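PDB 3WZ1: beta-agarase AgaA from Microbulbifer thermotolerans, which cleaves the beta-1,4-galactosidic linkages of agarose from within the chain, releasing mainly neoagarotetraose, the segment modelled here being its GH16 catalytic domain. Local coordinates for residues Y201-G205 against K206-T210. Residues are numbered along the deposited sequence; the frame is centred on the assembly and turned at random.
Sequences YYVDG and KLVRT
Four backbone hydrogen bonds join Tyr-201 and Val-203 to Lys-206, Val-208 and Arg-209 in a tight beta hairpin. Nearest the turn, Val-203 and Lys-206 pair in both directions: Val-203 N reaches Lys-206 O at 2.9 Å, while the returning bond from Lys-206 N meets Val-203 O from well above the carbonyl plane. Asp-204 and Gly-205 form the corners of this type I' turn, both with positive phi. Further along, Val-208 N gives a nearly straight bond to Tyr-201 O (2.9 Å) and Tyr-201 N another to Arg-209 O (2.8 Å). Val-208 and Arg-209 thus both face Tyr-201, a classic beta bulge in the hairpin 198-203/206-212 of the GH16 beta-jelly roll.

Among the side chains, the Tyr-202 ring and Leu-207 meet on one face of the hairpin. Leu-207 CD1 sits over the ring, 4.0 Å from its centroid and offset toward the rim, a CH-pi contact; Leu-207 CG, anti to its own nitrogen (chi1 177°), carries CD1 there. Leu-207 CB adds a contact to Tyr-202 CE2 at 3.7 Å. Were Tyr-202 an alanine, Leu-207 CD1 would probably lose its aromatic partner and the Glu-200 carboxylate the hydroxyl that bonds it.

At the bulge, Val-208 CG2 lies 3.8 Å from Val-203 CG2. Tyr-201 CB comes near the same Val-208 methyl; Arg-209 O lies at the edge of the Tyr-201 ring, in its plane, and the Tyr-201 hydroxyl is bonded to Ser-153 O. Both Tyr-201 and Val-208 touch Leu-152 of strand 150-158, while Arg-209 extends to a salt bridge with Asp-169.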
loop_
_atom_site.group_PDB
_atom_site.type_symbol
_atom_site.label_atom_id
_atom_site.label_comp_id
_atom_site.label_asym_id
_atom_site.label_seq_id
_atom_site.Cartn_x
_atom_site.Cartn_y
_atom_site.Cartn_z
ATOM N N TYR A 201 11.047 5.170 -5.924
ATOM C CA TYR A 201 10.085 5.619 -4.908
ATOM C C TYR A 201 10.045 7.131 -4.790
ATOM O O TYR A 201 11.105 7.777 -4.674
ATOM C CB TYR A 201 10.423 5.033 -3.541
ATOM C CG TYR A 201 10.255 3.520 -3.478
ATOM C CD1 TYR A 201 11.227 2.672 -3.976
ATOM C CD2 TYR A 201 9.107 2.945 -2.931
ATOM C CE1 TYR A 201 11.064 1.303 -3.935
ATOM C CE2 TYR A 201 8.948 1.562 -2.877
ATOM C CZ TYR A 201 9.925 0.743 -3.381
ATOM O OH TYR A 201 9.804 -0.638 -3.363
ATOM N N TYR A 202 8.837 7.678 -4.748
ATOM C CA TYR A 202 8.616 9.121 -4.678
ATOM C C TYR A 202 7.711 9.474 -3.503
ATOM O O TYR A 202 6.664 8.847 -3.310
ATOM C CB TYR A 202 7.965 9.613 -5.965
ATOM C CG TYR A 202 8.817 9.416 -7.200
ATOM C CD1 TYR A 202 8.849 8.203 -7.866
ATOM C CD2 TYR A 202 9.537 10.471 -7.724
ATOM C CE1 TYR A 202 9.603 8.033 -9.005
ATOM C CE2 TYR A 202 10.292 10.325 -8.867
ATOM C CZ TYR A 202 10.330 9.092 -9.506
ATOM O OH TYR A 202 11.092 8.945 -10.640
ATOM N N VAL A 203 8.130 10.457 -2.703
ATOM C CA VAL A 203 7.347 10.915 -1.562
ATOM C C VAL A 203 7.051 12.399 -1.776
ATOM O O VAL A 203 7.983 13.193 -1.956
ATOM C CB VAL A 203 8.084 10.682 -0.233
ATOM C CG1 VAL A 203 7.311 11.291 0.931
ATOM C CG2 VAL A 203 8.313 9.189 0.009
ATOM N N ASP A 204 5.771 12.764 -1.814
ATOM C CA ASP A 204 5.368 14.151 -2.003
ATOM C C ASP A 204 6.083 14.811 -3.199
ATOM O O ASP A 204 6.553 15.963 -3.122
ATOM C CB ASP A 204 5.552 14.930 -0.695
ATOM C CG ASP A 204 4.659 14.410 0.422
ATOM O OD1 ASP A 204 3.537 14.022 0.090
ATOM O OD2 ASP A 204 5.080 14.454 1.602
ATOM N N GLY A 205 6.169 14.052 -4.291
ATOM C CA GLY A 205 6.666 14.546 -5.556
ATOM C C GLY A 205 8.156 14.480 -5.757
ATOM O O GLY A 205 8.637 14.931 -6.791
ATOM N N LYS A 206 8.885 13.912 -4.810
ATOM C CA LYS A 206 10.352 13.883 -4.898
ATOM C C LYS A 206 10.870 12.466 -4.901
ATOM O O LYS A 206 10.409 11.630 -4.121
ATOM C CB LYS A 206 10.958 14.645 -3.726
ATOM C CG LYS A 206 10.567 16.119 -3.682
ATOM C CD LYS A 206 11.046 16.882 -4.914
ATOM C CE LYS A 206 10.711 18.366 -4.848
ATOM N NZ LYS A 206 11.085 18.967 -3.543
ATOM N N LEU A 207 11.833 12.191 -5.779
ATOM C CA LEU A 207 12.505 10.894 -5.789
ATOM C C LEU A 207 13.295 10.750 -4.504
ATOM O O LEU A 207 14.181 11.581 -4.231
ATOM C CB LEU A 207 13.452 10.788 -6.995
ATOM C CG LEU A 207 14.278 9.509 -7.094
ATOM C CD1 LEU A 207 13.382 8.321 -7.379
ATOM C CD2 LEU A 207 15.317 9.637 -8.194
ATOM N N VAL A 208 13.030 9.690 -3.739
ATOM C CA VAL A 208 13.775 9.446 -2.499
ATOM C C VAL A 208 14.588 8.150 -2.479
ATOM O O VAL A 208 15.493 8.021 -1.651
ATOM C CB VAL A 208 12.860 9.506 -1.249
ATOM C CG1 VAL A 208 12.212 10.870 -1.131
ATOM C CG2 VAL A 208 11.799 8.408 -1.250
ATOM N N ARG A 209 14.307 7.201 -3.368
ATOM C CA ARG A 209 15.033 5.929 -3.369
ATOM C C ARG A 209 14.866 5.245 -4.703
ATOM O O ARG A 209 13.751 5.177 -5.244
ATOM C CB ARG A 209 14.507 5.014 -2.254
ATOM C CG ARG A 209 15.093 3.612 -2.211
ATOM C CD ARG A 209 14.635 2.933 -0.932
ATOM N NE ARG A 209 14.971 1.525 -0.816
ATOM C CZ ARG A 209 16.106 1.024 -0.321
ATOM N NH1 ARG A 209 17.105 1.822 0.066
ATOM N NH2 ARG A 209 16.238 -0.282 -0.207
ATOM N N THR A 210 15.964 4.678 -5.206
ATOM C CA THR A 210 15.947 3.881 -6.416
ATOM C C THR A 210 16.442 2.498 -6.053
ATOM O O THR A 210 17.491 2.352 -5.416
ATOM C CB THR A 210 16.827 4.508 -7.516
ATOM O OG1 THR A 210 16.306 5.789 -7.860
ATOM C CG2 THR A 210 16.845 3.634 -8.746
#